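Local coordinates for putative dioxygenase (1H-3-hydroxy-4-oxoquinaldine 2,4-dioxygenase) (Mycobacteroides abscessus subsp. abscessus, PDB 6RA3), which cleaves the ring of the Pseudomonas quinolone signal (PQS) with dioxygen, giving N-octanoylanthranilate and carbon monoxide, at residues 57-71 with 173-186. Residues are numbered along the deposited sequence; the frame is centred on the assembly and turned at random.
Sequences RGHGPDRNLVGDFGI and GGHGFDMWARAGRV
R182 and D68 join the helix starting at F177 to the loop 57-70: R182 NE forms a salt bridge with D68 OD1 at 2.9 Å, nearly along the C-O axis, while R185 NH2 makes a second to the same oxygen at 2.8 Å from above the carboxylate plane. One turn back, D178 completes this salt-bridge network, gripping R182 end-on, OD2 taking NH1 and OD1 taking NH2, which fixes the guanidinium between two acidic groups. The R182 chain leaves anti to the backbone N (chi1 172°) and lays CD over one face of the F69 ring, 3.7 Å from its centroid; the aliphatic part of R57 covers the opposite face. Nearer the helix start, M179 SD lies 3.5 Å from H59 CE1. Beyond it the R63 guanidinium stacks flat on H175, planes 3° apart, and R63 NH1 donates to G173 O (2.9 Å), which lies in the guanidinium plane and is met on a lone pair. R63 NE is held by G60 O, and H59 ND1 by R57 O. Two waters bridge V66 to D178, one between V66 N and OD2, the other between V66 O and OD1. At the other end I71, opening helix 71-84, packs CG1 on V186 CG1. The contact thus ties the loop after strand 51-54 of the alpha/beta-hydrolase core to helix 177-194, the I71 side chain about 7 Å from that of H97, a probable substrate-binding residue.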
loop_
_atom_site.group_PDB
_atom_site.type_symbol
_atom_site.label_atom_id
_atom_site.label_comp_id
_atom_site.label_asym_id
_atom_site.label_seq_id
_atom_site.Cartn_x
_atom_site.Cartn_y
_atom_site.Cartn_z
ATOM N N ARG A 57 10.979 -13.302 3.890
ATOM C CA ARG A 57 9.982 -14.111 3.202
ATOM C C ARG A 57 8.840 -14.438 4.158
ATOM O O ARG A 57 9.036 -14.580 5.363
ATOM C CB ARG A 57 10.625 -15.378 2.605
ATOM C CG ARG A 57 10.985 -16.500 3.580
ATOM C CD ARG A 57 11.411 -17.757 2.844
ATOM N NE ARG A 57 12.515 -17.574 1.912
ATOM C CZ ARG A 57 13.003 -18.547 1.159
ATOM N NH1 ARG A 57 12.472 -19.764 1.213
ATOM N NH2 ARG A 57 14.016 -18.316 0.343
ATOM N N GLY A 58 7.616 -14.436 3.626
ATOM C CA GLY A 58 6.445 -14.651 4.450
ATOM C C GLY A 58 6.049 -13.501 5.354
ATOM O O GLY A 58 5.054 -13.621 6.081
ATOM N N HIS A 59 6.792 -12.389 5.345
ATOM C CA HIS A 59 6.510 -11.248 6.206
ATOM C C HIS A 59 5.977 -10.038 5.448
ATOM O O HIS A 59 5.625 -9.031 6.085
ATOM C CB HIS A 59 7.786 -10.815 6.965
ATOM C CG HIS A 59 8.193 -11.753 8.056
ATOM N ND1 HIS A 59 8.652 -13.029 7.808
ATOM C CD2 HIS A 59 8.176 -11.614 9.398
ATOM C CE1 HIS A 59 8.935 -13.622 8.955
ATOM N NE2 HIS A 59 8.655 -12.785 9.932
ATOM N N GLY A 60 5.936 -10.097 4.128
ATOM C CA GLY A 60 5.448 -8.992 3.327
ATOM C C GLY A 60 3.936 -8.874 3.395
ATOM O O GLY A 60 3.287 -9.483 4.252
ATOM N N PRO A 61 3.341 -8.094 2.477
ATOM C CA PRO A 61 1.868 -8.014 2.438
ATOM C C PRO A 61 1.206 -9.359 2.168
ATOM O O PRO A 61 0.112 -9.577 2.676
ATOM C CB PRO A 61 1.573 -6.982 1.325
ATOM C CG PRO A 61 2.850 -6.730 0.632
ATOM C CD PRO A 61 3.987 -7.175 1.522
ATOM N N ASP A 62 1.836 -10.269 1.416
ATOM C CA ASP A 62 1.267 -11.592 1.174
ATOM C C ASP A 62 1.482 -12.459 2.410
ATOM O O ASP A 62 2.603 -12.890 2.685
ATOM C CB ASP A 62 1.893 -12.222 -0.068
ATOM C CG ASP A 62 1.427 -13.665 -0.304
ATOM O OD1 ASP A 62 0.560 -14.172 0.468
ATOM O OD2 ASP A 62 1.938 -14.310 -1.261
ATOM N N ARG A 63 0.418 -12.714 3.168
ATOM C CA ARG A 63 0.553 -13.475 4.410
ATOM C C ARG A 63 0.132 -14.936 4.276
ATOM O O ARG A 63 -0.151 -15.599 5.287
ATOM C CB ARG A 63 -0.203 -12.792 5.524
ATOM C CG ARG A 63 0.438 -11.484 5.950
ATOM C CD ARG A 63 1.966 -11.619 6.322
ATOM N NE ARG A 63 2.484 -10.293 6.626
ATOM C CZ ARG A 63 2.171 -9.640 7.722
ATOM N NH1 ARG A 63 1.397 -10.205 8.637
ATOM N NH2 ARG A 63 2.629 -8.431 7.910
ATOM N N ASN A 64 0.167 -15.471 3.062
ATOM C CA ASN A 64 0.050 -16.908 2.907
ATOM C C ASN A 64 1.216 -17.595 3.617
ATOM O O ASN A 64 2.321 -17.050 3.751
ATOM C CB ASN A 64 0.039 -17.298 1.436
ATOM C CG ASN A 64 -1.372 -17.177 0.791
ATOM O OD1 ASN A 64 -2.383 -17.285 1.476
ATOM N ND2 ASN A 64 -1.417 -17.006 -0.529
ATOM N N LEU A 65 0.984 -18.824 4.025
ATOM C CA LEU A 65 2.035 -19.587 4.675
ATOM C C LEU A 65 3.028 -20.087 3.639
ATOM O O LEU A 65 2.648 -20.651 2.606
ATOM C CB LEU A 65 1.413 -20.737 5.467
ATOM C CG LEU A 65 0.380 -20.227 6.480
ATOM C CD1 LEU A 65 -0.046 -21.354 7.427
ATOM C CD2 LEU A 65 0.918 -19.008 7.307
ATOM N N VAL A 66 4.307 -19.885 3.919
ATOM C CA VAL A 66 5.355 -20.228 2.984
ATOM C C VAL A 66 5.992 -21.543 3.411
ATOM O O VAL A 66 5.763 -22.041 4.507
ATOM C CB VAL A 66 6.417 -19.108 2.879
ATOM C CG1 VAL A 66 5.776 -17.833 2.317
ATOM C CG2 VAL A 66 7.042 -18.861 4.245
ATOM N N GLY A 67 6.780 -22.120 2.517
ATOM C CA GLY A 67 7.608 -23.250 2.878
ATOM C C GLY A 67 8.563 -22.904 4.007
ATOM O O GLY A 67 8.992 -21.751 4.174
ATOM N N ASP A 68 8.909 -23.932 4.777
ATOM C CA ASP A 68 9.733 -23.765 5.960
ATOM C C ASP A 68 11.097 -23.192 5.584
ATOM O O ASP A 68 11.664 -23.495 4.537
ATOM C CB ASP A 68 9.904 -25.112 6.668
ATOM C CG ASP A 68 10.219 -24.958 8.139
ATOM O OD1 ASP A 68 9.868 -23.911 8.732
ATOM O OD2 ASP A 68 10.821 -25.889 8.698
ATOM N N PHE A 69 11.631 -22.370 6.469
ATOM C CA PHE A 69 12.855 -21.647 6.171
ATOM C C PHE A 69 13.473 -21.209 7.489
ATOM O O PHE A 69 12.804 -21.153 8.520
ATOM C CB PHE A 69 12.574 -20.431 5.262
ATOM C CG PHE A 69 11.853 -19.282 5.963
ATOM C CD1 PHE A 69 10.462 -19.209 5.964
ATOM C CD2 PHE A 69 12.579 -18.270 6.600
ATOM C CE1 PHE A 69 9.800 -18.164 6.613
ATOM C CE2 PHE A 69 11.933 -17.230 7.253
ATOM C CZ PHE A 69 10.541 -17.164 7.258
ATOM N N GLY A 70 14.740 -20.848 7.430
ATOM C CA GLY A 70 15.414 -20.218 8.559
ATOM C C GLY A 70 16.503 -19.275 8.096
ATOM O O GLY A 70 16.351 -18.579 7.080
ATOM N N ILE A 71 17.625 -19.267 8.824
ATOM C CA ILE A 71 18.604 -18.187 8.662
ATOM C C ILE A 71 19.296 -18.259 7.301
ATOM O O ILE A 71 19.530 -17.223 6.662
ATOM C CB ILE A 71 19.588 -18.201 9.850
ATOM C CG1 ILE A 71 18.821 -17.834 11.122
ATOM C CG2 ILE A 71 20.690 -17.193 9.671
ATOM C CD1 ILE A 71 19.486 -18.280 12.408
ATOM N N GLY A 173 0.391 -7.283 13.158
ATOM C CA GLY A 173 -0.689 -8.254 13.075
ATOM C C GLY A 173 -0.519 -9.190 11.892
ATOM O O GLY A 173 0.442 -9.106 11.124
ATOM N N GLY A 174 -1.477 -10.115 11.758
ATOM C CA GLY A 174 -1.505 -11.011 10.615
ATOM C C GLY A 174 -0.503 -12.138 10.607
ATOM O O GLY A 174 -0.238 -12.710 9.541
ATOM N N HIS A 175 0.082 -12.471 11.754
ATOM C CA HIS A 175 0.921 -13.643 11.901
ATOM C C HIS A 175 0.265 -14.528 12.954
ATOM O O HIS A 175 -0.547 -14.058 13.753
ATOM C CB HIS A 175 2.351 -13.265 12.303
ATOM C CG HIS A 175 3.163 -12.670 11.200
ATOM N ND1 HIS A 175 3.428 -13.332 10.018
ATOM C CD2 HIS A 175 3.775 -11.466 11.103
ATOM C CE1 HIS A 175 4.162 -12.555 9.239
ATOM N NE2 HIS A 175 4.397 -11.425 9.883
ATOM N N GLY A 176 0.589 -15.810 12.938
ATOM C CA GLY A 176 -0.030 -16.750 13.854
ATOM C C GLY A 176 0.912 -17.855 14.248
ATOM O O GLY A 176 2.130 -17.665 14.327
ATOM N N PHE A 177 0.335 -19.031 14.496
ATOM C CA PHE A 177 1.122 -20.143 15.008
ATOM C C PHE A 177 2.232 -20.526 14.043
ATOM O O PHE A 177 3.380 -20.727 14.462
ATOM C CB PHE A 177 0.220 -21.345 15.295
ATOM C CG PHE A 177 0.985 -22.603 15.568
ATOM C CD1 PHE A 177 1.632 -22.774 16.774
ATOM C CD2 PHE A 177 1.100 -23.587 14.600
ATOM C CE1 PHE A 177 2.362 -23.934 17.031
ATOM C CE2 PHE A 177 1.812 -24.738 14.844
ATOM C CZ PHE A 177 2.448 -24.915 16.065
ATOM N N ASP A 178 1.938 -20.571 12.736
ATOM C CA ASP A 178 2.967 -20.973 11.775
ATOM C C ASP A 178 4.267 -20.162 11.930
ATOM O O ASP A 178 5.370 -20.718 11.967
ATOM C CB ASP A 178 2.426 -20.847 10.350
ATOM C CG ASP A 178 3.509 -21.009 9.294
ATOM O OD1 ASP A 178 3.868 -22.158 8.978
ATOM O OD2 ASP A 178 4.008 -19.984 8.753
ATOM N N MET A 179 4.164 -18.845 11.985
ATOM C CA MET A 179 5.381 -18.044 11.969
ATOM C C MET A 179 6.017 -18.001 13.349
ATOM O O MET A 179 7.245 -18.019 13.464
ATOM C CB MET A 179 5.099 -16.613 11.475
ATOM C CG MET A 179 6.398 -15.835 11.083
ATOM S SD MET A 179 7.316 -16.555 9.779
ATOM C CE MET A 179 6.360 -16.062 8.314
ATOM N N TRP A 180 5.201 -17.933 14.399
ATOM C CA TRP A 180 5.734 -17.953 15.757
ATOM C C TRP A 180 6.382 -19.292 16.100
ATOM O O TRP A 180 7.438 -19.325 16.743
ATOM C CB TRP A 180 4.623 -17.607 16.732
ATOM C CG TRP A 180 4.433 -16.156 16.767
ATOM C CD1 TRP A 180 3.529 -15.421 16.056
ATOM C CD2 TRP A 180 5.206 -15.225 17.525
ATOM N NE1 TRP A 180 3.681 -14.086 16.340
ATOM C CE2 TRP A 180 4.707 -13.938 17.239
ATOM C CE3 TRP A 180 6.273 -15.356 18.423
ATOM C CZ2 TRP A 180 5.239 -12.790 17.822
ATOM C CZ3 TRP A 180 6.796 -14.218 19.000
ATOM C CH2 TRP A 180 6.280 -12.948 18.695
ATOM N N ALA A 181 5.770 -20.407 15.693
ATOM C CA ALA A 181 6.431 -21.700 15.852
ATOM C C ALA A 181 7.754 -21.722 15.097
ATOM O O ALA A 181 8.772 -22.180 15.628
ATOM C CB ALA A 181 5.507 -22.848 15.394
ATOM N N ARG A 182 7.782 -21.196 13.875
ATOM C CA ARG A 182 9.020 -21.242 13.091
ATOM C C ARG A 182 10.122 -20.410 13.740
ATOM O O ARG A 182 11.295 -20.806 13.736
ATOM C CB ARG A 182 8.782 -20.752 11.659
ATOM C CG ARG A 182 10.056 -20.573 10.818
ATOM C CD ARG A 182 9.706 -20.247 9.369
ATOM N NE ARG A 182 8.778 -21.242 8.849
ATOM C CZ ARG A 182 7.478 -21.059 8.631
ATOM N NH1 ARG A 182 6.891 -19.877 8.852
ATOM N NH2 ARG A 182 6.753 -22.090 8.189
ATOM N N ALA A 183 9.761 -19.239 14.274
ATOM C CA ALA A 183 10.716 -18.420 15.011
ATOM C C ALA A 183 11.321 -19.218 16.159
ATOM O O ALA A 183 12.543 -19.236 16.342
ATOM C CB ALA A 183 10.027 -17.165 15.540
ATOM N N GLY A 184 10.470 -19.893 16.932
ATOM C CA GLY A 184 10.913 -20.742 18.023
ATOM C C GLY A 184 11.976 -21.705 17.572
ATOM O O GLY A 184 13.059 -21.745 18.153
ATOM N N ARG A 185 11.659 -22.496 16.546
ATOM C CA ARG A 185 12.595 -23.454 15.979
ATOM C C ARG A 185 13.912 -22.808 15.597
ATOM O O ARG A 185 14.991 -23.333 15.910
ATOM C CB ARG A 185 11.995 -24.078 14.716
ATOM C CG ARG A 185 11.625 -25.497 14.799
ATOM C CD ARG A 185 10.252 -25.703 14.275
ATOM N NE ARG A 185 10.029 -25.189 12.919
ATOM C CZ ARG A 185 8.832 -24.808 12.483
ATOM N NH1 ARG A 185 7.793 -24.859 13.293
ATOM N NH2 ARG A 185 8.672 -24.339 11.252
ATOM N N VAL A 186 13.838 -21.736 14.797
ATOM C CA VAL A 186 15.035 -21.198 14.166
ATOM C C VAL A 186 15.952 -20.591 15.221
ATOM O O VAL A 186 17.164 -20.823 15.212
ATOM C CB VAL A 186 14.657 -20.179 13.068
ATOM C CG1 VAL A 186 15.887 -19.450 12.564
ATOM C CG2 VAL A 186 13.986 -20.896 11.890
HETATM O O HOH W 1 5.607 -9.186 9.139
HETATM O O HOH W 2 1.632 -6.757 10.053
HETATM O O HOH W 3 4.191 -23.207 6.507
HETATM O O HOH W 4 4.555 -18.636 6.540
HETATM O O HOH W 5 12.037 -25.466 10.913
#